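Local coordinates for uncharacterized protein (Lodderomyces elongisporus NRRL YB-4239, PDB 4EXJ) that is of unknown function but belongs to the glutathione S-transferase superfamily and is probably a Ure2-like protein, perhaps linked to transcription regulation, at residues 146-156 and 192-202. Sequence-based numbering, arbitrary orientation.
Sequences METKLSGRDWF and FPNVEKWFQRA
E147, on helix 129-149, comes closest to helix 193-203 at N194, their CA atoms 5.4 Å apart; past a type II beta turn from L150 to R153, the chain comes back alongside the same helix where D154 faces W198. This is packing within the mainly helical C-terminal domain of the glutathione S-transferase fold. The carboxylate of E147 receives two backbone N-H groups from the first turn of that helix: N194 N gives to OE2 at 3.0 Å and V195 N to OE1, each on the syn side. E147 CG lies anti to its own backbone N (chi1 -180°) and the chain bends at chi2, which brings the carboxylate over the helix start, where the helix dipole would favour its negative charge. N194 answers with ND2, reaching E147 O at 3.1 Å in a nearly straight bond. Further along, F156 turns its edge to the five-membered ring of W198, planes at 77°, while L150 CD1 packs on W198 CB at 3.5 Å. W198 NE1 is hydrogen-bonded to D165 OD1 on helix 163-179, an oxygen that also takes the N-H of F156. R201 lays CD over the six-membered ring of W155, 3.9 Å from its centroid, and its NH1 donates to D154 O at 2.9 Å.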
ATOM      1  N   MET B 146     -15.845   1.345  -0.964  1.00 22.11           N
ATOM      2  CA  MET B 146     -16.038   2.317   0.090  1.00 22.55           C
ATOM      3  C   MET B 146     -17.521   2.408   0.441  1.00 23.08           C
ATOM      4  O   MET B 146     -17.884   2.558   1.607  1.00 26.20           O
ATOM      5  CB  MET B 146     -15.487   3.692  -0.314  1.00 25.21           C
ATOM      6  CG  MET B 146     -13.957   3.686  -0.453  1.00 22.81           C
ATOM      7  SD  MET B 146     -13.353   5.200  -1.266  1.00 24.75           S
ATOM      8  CE  MET B 146     -13.632   6.441  -0.040  1.00 26.62           C
ATOM      9  N   GLU B 147     -18.350   2.296  -0.583  1.00 23.31           N
ATOM     10  CA  GLU B 147     -19.787   2.416  -0.386  1.00 25.90           C
ATOM     11  C   GLU B 147     -20.265   1.296   0.527  1.00 31.97           C
ATOM     12  O   GLU B 147     -21.059   1.528   1.446  1.00 29.37           O
ATOM     13  CB  GLU B 147     -20.485   2.370  -1.738  1.00 25.22           C
ATOM     14  CG  GLU B 147     -22.004   2.496  -1.640  1.00 32.66           C
ATOM     15  CD  GLU B 147     -22.454   3.933  -1.425  1.00 41.18           C
ATOM     16  OE1 GLU B 147     -21.603   4.837  -1.372  1.00 35.15           O
ATOM     17  OE2 GLU B 147     -23.670   4.180  -1.313  1.00 32.52           O
ATOM     18  N   THR B 148     -19.752   0.099   0.277  1.00 25.23           N
ATOM     19  CA  THR B 148     -20.068  -1.091   1.074  1.00 31.53           C
ATOM     20  C   THR B 148     -19.543  -0.950   2.497  1.00 31.53           C
ATOM     21  O   THR B 148     -20.271  -1.196   3.464  1.00 31.44           O
ATOM     22  CB  THR B 148     -19.508  -2.393   0.415  1.00 29.61           C
ATOM     23  OG1 THR B 148     -20.192  -2.654  -0.824  1.00 30.31           O
ATOM     24  CG2 THR B 148     -19.707  -3.602   1.355  1.00 30.07           C
ATOM     25  N   LYS B 149     -18.278  -0.544   2.634  1.00 28.25           N
ATOM     26  CA  LYS B 149     -17.661  -0.385   3.948  1.00 29.40           C
ATOM     27  C   LYS B 149     -18.389   0.625   4.812  1.00 30.97           C
ATOM     28  O   LYS B 149     -18.443   0.479   6.033  1.00 31.44           O
ATOM     29  CB  LYS B 149     -16.184   0.036   3.847  1.00 29.33           C
ATOM     30  CG  LYS B 149     -15.284  -0.996   3.218  1.00 36.34           C
ATOM     31  CD  LYS B 149     -15.409  -2.344   3.928  1.00 38.56           C
ATOM     32  CE  LYS B 149     -14.644  -2.357   5.231  1.00 38.46           C
ATOM     33  NZ  LYS B 149     -14.521  -3.759   5.765  1.00 43.72           N
ATOM     34  N   LEU B 150     -18.927   1.658   4.177  1.00 27.99           N
ATOM     35  CA  LEU B 150     -19.526   2.770   4.893  1.00 25.04           C
ATOM     36  C   LEU B 150     -21.011   2.514   5.182  1.00 35.99           C
ATOM     37  O   LEU B 150     -21.650   3.297   5.872  1.00 34.06           O
ATOM     38  CB  LEU B 150     -19.332   4.072   4.109  1.00 26.64           C
ATOM     39  CG  LEU B 150     -17.897   4.609   4.218  1.00 26.39           C
ATOM     40  CD1 LEU B 150     -17.678   5.781   3.243  1.00 26.67           C
ATOM     41  CD2 LEU B 150     -17.549   5.005   5.650  1.00 31.11           C
ATOM     42  N   SER B 151     -21.538   1.413   4.664  1.00 32.75           N
ATOM     43  CA  SER B 151     -22.946   1.080   4.886  1.00 38.06           C
ATOM     44  C   SER B 151     -23.263   0.989   6.372  1.00 38.23           C
ATOM     45  O   SER B 151     -22.666   0.189   7.097  1.00 38.02           O
ATOM     46  CB  SER B 151     -23.317  -0.238   4.219  1.00 41.86           C
ATOM     47  OG  SER B 151     -24.713  -0.470   4.373  1.00 46.68           O
ATOM     48  N   GLY B 152     -24.192   1.821   6.820  1.00 39.78           N
ATOM     49  CA  GLY B 152     -24.648   1.789   8.206  1.00 43.67           C
ATOM     50  C   GLY B 152     -23.711   2.417   9.216  1.00 43.12           C
ATOM     51  O   GLY B 152     -23.899   2.259  10.415  1.00 46.34           O
ATOM     52  N   ARG B 153     -22.683   3.125   8.747  1.00 39.28           N
ATOM     53  CA  ARG B 153     -21.780   3.802   9.672  1.00 38.73           C
ATOM     54  C   ARG B 153     -21.446   5.225   9.270  1.00 35.97           C
ATOM     55  O   ARG B 153     -21.678   5.637   8.133  1.00 38.70           O
ATOM     56  CB  ARG B 153     -20.489   3.013   9.845  1.00 42.76           C
ATOM     57  CG  ARG B 153     -19.957   2.410   8.579  1.00 48.57           C
ATOM     58  CD  ARG B 153     -18.886   1.404   8.943  1.00 53.16           C
ATOM     59  NE  ARG B 153     -18.131   1.906  10.080  1.00 59.70           N
ATOM     60  CZ  ARG B 153     -17.387   1.156  10.879  1.00 60.61           C
ATOM     61  NH1 ARG B 153     -17.293  -0.153  10.665  1.00 45.24           N
ATOM     62  NH2 ARG B 153     -16.737   1.721  11.891  1.00 48.59           N
ATOM     63  N   ASP B 154     -20.893   5.964  10.219  1.00 31.95           N
ATOM     64  CA  ASP B 154     -20.509   7.349   9.974  1.00 27.55           C
ATOM     65  C   ASP B 154     -19.062   7.432   9.525  1.00 30.81           C
ATOM     66  O   ASP B 154     -18.707   8.284   8.705  1.00 29.13           O
ATOM     67  CB  ASP B 154     -20.676   8.174  11.237  1.00 33.24           C
ATOM     68  CG  ASP B 154     -22.112   8.605  11.453  1.00 44.33           C
ATOM     69  OD1 ASP B 154     -22.953   8.317  10.577  1.00 38.54           O
ATOM     70  OD2 ASP B 154     -22.377   9.241  12.486  1.00 42.54           O
ATOM     71  N   TRP B 155     -18.241   6.563  10.093  1.00 28.62           N
ATOM     72  CA  TRP B 155     -16.788   6.608   9.867  1.00 26.78           C
ATOM     73  C   TRP B 155     -16.245   5.249   9.452  1.00 28.06           C
ATOM     74  O   TRP B 155     -16.919   4.222   9.594  1.00 27.94           O
ATOM     75  CB  TRP B 155     -16.077   7.073  11.123  1.00 26.41           C
ATOM     76  CG  TRP B 155     -16.603   8.365  11.671  1.00 26.28           C
ATOM     77  CD1 TRP B 155     -17.342   8.529  12.826  1.00 32.46           C
ATOM     78  CD2 TRP B 155     -16.460   9.667  11.099  1.00 26.36           C
ATOM     79  NE1 TRP B 155     -17.631   9.865  13.014  1.00 32.97           N
ATOM     80  CE2 TRP B 155     -17.115  10.582  11.962  1.00 36.64           C
ATOM     81  CE3 TRP B 155     -15.837  10.157   9.943  1.00 25.56           C
ATOM     82  CZ2 TRP B 155     -17.161  11.953  11.700  1.00 31.09           C
ATOM     83  CZ3 TRP B 155     -15.895  11.517   9.687  1.00 31.65           C
ATOM     84  CH2 TRP B 155     -16.542  12.400  10.563  1.00 33.79           C
ATOM     85  N   PHE B 156     -15.013   5.231   8.929  1.00 23.77           N
ATOM     86  CA  PHE B 156     -14.473   3.976   8.425  1.00 26.60           C
ATOM     87  C   PHE B 156     -14.210   2.945   9.504  1.00 22.65           C
ATOM     88  O   PHE B 156     -14.455   1.760   9.279  1.00 29.04           O
ATOM     89  CB  PHE B 156     -13.195   4.210   7.603  1.00 21.96           C
ATOM     90  CG  PHE B 156     -13.470   4.433   6.136  1.00 22.95           C
ATOM     91  CD1 PHE B 156     -13.771   3.371   5.298  1.00 26.18           C
ATOM     92  CD2 PHE B 156     -13.487   5.722   5.619  1.00 22.61           C
ATOM     93  CE1 PHE B 156     -14.035   3.581   3.937  1.00 26.42           C
ATOM     94  CE2 PHE B 156     -13.775   5.939   4.272  1.00 23.28           C
ATOM     95  CZ  PHE B 156     -14.049   4.874   3.437  1.00 26.01           C
ATOM     96  N   PHE B 192     -22.957   6.714  -5.437  1.00 32.45           N
ATOM     97  CA  PHE B 192     -22.254   6.322  -4.214  1.00 27.95           C
ATOM     98  C   PHE B 192     -22.625   7.242  -3.051  1.00 30.30           C
ATOM     99  O   PHE B 192     -21.797   8.003  -2.516  1.00 28.23           O
ATOM    100  CB  PHE B 192     -20.727   6.285  -4.459  1.00 26.59           C
ATOM    101  CG  PHE B 192     -20.316   5.417  -5.618  1.00 23.24           C
ATOM    102  CD1 PHE B 192     -20.281   4.022  -5.488  1.00 23.49           C
ATOM    103  CD2 PHE B 192     -19.948   5.975  -6.848  1.00 25.71           C
ATOM    104  CE1 PHE B 192     -19.906   3.222  -6.530  1.00 26.79           C
ATOM    105  CE2 PHE B 192     -19.556   5.151  -7.909  1.00 26.88           C
ATOM    106  CZ  PHE B 192     -19.549   3.768  -7.747  1.00 26.29           C
ATOM    107  N   PRO B 193     -23.898   7.198  -2.641  1.00 29.92           N
ATOM    108  CA  PRO B 193     -24.401   8.143  -1.640  1.00 31.69           C
ATOM    109  C   PRO B 193     -23.763   8.009  -0.262  1.00 29.15           C
ATOM    110  O   PRO B 193     -23.593   9.011   0.421  1.00 30.74           O
ATOM    111  CB  PRO B 193     -25.911   7.821  -1.573  1.00 33.51           C
ATOM    112  CG  PRO B 193     -26.047   6.468  -2.195  1.00 34.02           C
ATOM    113  CD  PRO B 193     -24.983   6.405  -3.247  1.00 32.71           C
ATOM    114  N   ASN B 194     -23.403   6.795   0.141  1.00 29.75           N
ATOM    115  CA  ASN B 194     -22.716   6.624   1.411  1.00 29.65           C
ATOM    116  C   ASN B 194     -21.352   7.318   1.400  1.00 26.06           C
ATOM    117  O   ASN B 194     -20.963   7.931   2.398  1.00 26.85           O
ATOM    118  CB  ASN B 194     -22.497   5.154   1.753  1.00 29.63           C
ATOM    119  CG  ASN B 194     -23.790   4.387   1.961  1.00 46.09           C
ATOM    120  OD1 ASN B 194     -24.853   4.969   2.165  1.00 37.86           O
ATOM    121  ND2 ASN B 194     -23.693   3.063   1.924  1.00 37.55           N
ATOM    122  N   VAL B 195     -20.622   7.178   0.290  1.00 27.74           N
ATOM    123  CA  VAL B 195     -19.304   7.809   0.211  1.00 26.53           C
ATOM    124  C   VAL B 195     -19.450   9.319   0.180  1.00 27.35           C
ATOM    125  O   VAL B 195     -18.689  10.035   0.815  1.00 24.94           O
ATOM    126  CB  VAL B 195     -18.493   7.312  -0.989  1.00 24.11           C
ATOM    127  CG1 VAL B 195     -17.066   7.942  -0.958  1.00 26.42           C
ATOM    128  CG2 VAL B 195     -18.459   5.773  -0.989  1.00 25.66           C
ATOM    129  N   GLU B 196     -20.447   9.822  -0.544  1.00 25.57           N
ATOM    130  CA  GLU B 196     -20.659  11.268  -0.551  1.00 25.99           C
ATOM    131  C   GLU B 196     -20.964  11.812   0.842  1.00 26.59           C
ATOM    132  O   GLU B 196     -20.410  12.833   1.257  1.00 26.82           O
ATOM    133  CB  GLU B 196     -21.782  11.647  -1.513  1.00 24.76           C
ATOM    134  CG  GLU B 196     -22.104  13.150  -1.470  1.00 31.14           C
ATOM    135  CD  GLU B 196     -21.074  14.019  -2.192  1.00 37.01           C
ATOM    136  OE1 GLU B 196     -20.204  13.476  -2.918  1.00 33.11           O
ATOM    137  OE2 GLU B 196     -21.158  15.262  -2.056  1.00 38.18           O
ATOM    138  N   LYS B 197     -21.853  11.136   1.556  1.00 26.13           N
ATOM    139  CA  LYS B 197     -22.279  11.594   2.867  1.00 28.22           C
ATOM    140  C   LYS B 197     -21.085  11.572   3.816  1.00 29.50           C
ATOM    141  O   LYS B 197     -20.848  12.499   4.574  1.00 27.98           O
ATOM    142  CB  LYS B 197     -23.377  10.680   3.396  1.00 29.69           C
ATOM    143  CG  LYS B 197     -24.005  11.151   4.687  1.00 44.46           C
ATOM    144  CD  LYS B 197     -25.405  10.560   4.857  1.00 57.92           C
ATOM    145  CE  LYS B 197     -25.365   9.038   4.887  1.00 64.09           C
ATOM    146  NZ  LYS B 197     -24.633   8.520   6.086  1.00 66.08           N
ATOM    147  N   TRP B 198     -20.320  10.494   3.742  1.00 27.61           N
ATOM    148  CA  TRP B 198     -19.129  10.385   4.545  1.00 24.75           C
ATOM    149  C   TRP B 198     -18.095  11.471   4.181  1.00 25.14           C
ATOM    150  O   TRP B 198     -17.482  12.060   5.062  1.00 25.90           O
ATOM    151  CB  TRP B 198     -18.498   8.989   4.395  1.00 26.10           C
ATOM    152  CG  TRP B 198     -17.052   9.043   4.812  1.00 21.82           C
ATOM    153  CD1 TRP B 198     -16.563   8.898   6.077  1.00 24.80           C
ATOM    154  CD2 TRP B 198     -15.909   9.319   3.968  1.00 26.22           C
ATOM    155  NE1 TRP B 198     -15.187   9.073   6.079  1.00 23.21           N
ATOM    156  CE2 TRP B 198     -14.768   9.321   4.799  1.00 23.00           C
ATOM    157  CE3 TRP B 198     -15.750   9.564   2.604  1.00 26.27           C
ATOM    158  CZ2 TRP B 198     -13.468   9.559   4.310  1.00 25.24           C
ATOM    159  CZ3 TRP B 198     -14.442   9.796   2.103  1.00 24.00           C
ATOM    160  CH2 TRP B 198     -13.330   9.796   2.965  1.00 25.91           C
ATOM    161  N   PHE B 199     -17.886  11.729   2.894  1.00 24.21           N
ATOM    162  CA  PHE B 199     -16.920  12.746   2.526  1.00 22.22           C
ATOM    163  C   PHE B 199     -17.299  14.104   3.124  1.00 24.56           C
ATOM    164  O   PHE B 199     -16.460  14.819   3.676  1.00 26.23           O
ATOM    165  CB  PHE B 199     -16.727  12.860   1.009  1.00 22.10           C
ATOM    166  CG  PHE B 199     -15.724  13.911   0.623  1.00 25.35           C
ATOM    167  CD1 PHE B 199     -14.376  13.714   0.887  1.00 26.24           C
ATOM    168  CD2 PHE B 199     -16.129  15.113   0.048  1.00 27.59           C
ATOM    169  CE1 PHE B 199     -13.444  14.674   0.550  1.00 26.42           C
ATOM    170  CE2 PHE B 199     -15.204  16.083  -0.290  1.00 28.74           C
ATOM    171  CZ  PHE B 199     -13.847  15.860  -0.029  1.00 28.42           C
ATOM    172  N   GLN B 200     -18.567  14.454   3.016  1.00 25.61           N
ATOM    173  CA  GLN B 200     -18.993  15.759   3.513  1.00 26.92           C
ATOM    174  C   GLN B 200     -18.783  15.877   5.022  1.00 27.27           C
ATOM    175  O   GLN B 200     -18.383  16.936   5.522  1.00 30.86           O
ATOM    176  CB  GLN B 200     -20.465  16.017   3.141  1.00 27.24           C
ATOM    177  CG  GLN B 200     -20.714  16.158   1.641  1.00 30.20           C
ATOM    178  CD  GLN B 200     -19.960  17.315   1.001  1.00 33.13           C
ATOM    179  OE1 GLN B 200     -19.580  18.275   1.666  1.00 35.99           O
ATOM    180  NE2 GLN B 200     -19.747  17.226  -0.296  1.00 36.35           N
ATOM    181  N   ARG B 201     -19.042  14.803   5.761  1.00 26.14           N
ATOM    182  CA  ARG B 201     -18.837  14.873   7.198  1.00 28.05           C
ATOM    183  C   ARG B 201     -17.361  14.874   7.555  1.00 26.10           C
ATOM    184  O   ARG B 201     -16.956  15.498   8.525  1.00 28.40           O
ATOM    185  CB  ARG B 201     -19.608  13.793   7.975  1.00 32.10           C
ATOM    186  CG  ARG B 201     -19.081  12.386   7.901  1.00 39.92           C
ATOM    187  CD  ARG B 201     -19.842  11.501   8.916  1.00 41.88           C
ATOM    188  NE  ARG B 201     -21.236  11.335   8.516  1.00 38.48           N
ATOM    189  CZ  ARG B 201     -21.678  10.367   7.714  1.00 46.78           C
ATOM    190  NH1 ARG B 201     -20.844   9.444   7.218  1.00 30.36           N
ATOM    191  NH2 ARG B 201     -22.966  10.320   7.396  1.00 45.42           N
ATOM    192  N   ALA B 202     -16.550  14.183   6.757  1.00 24.73           N
ATOM    193  CA  ALA B 202     -15.117  14.168   7.027  1.00 25.40           C
ATOM    194  C   ALA B 202     -14.415  15.508   6.742  1.00 26.07           C
ATOM    195  O   ALA B 202     -13.587  15.949   7.532  1.00 26.30           O
ATOM    196  CB  ALA B 202     -14.441  13.029   6.261  1.00 24.89           C
TER
HETATM  197  O   HOH W   1     -23.214   5.457   5.567  1.00 49.49           O
HETATM  198  O   HOH W   2     -25.852   4.003   5.160  1.00 48.18           O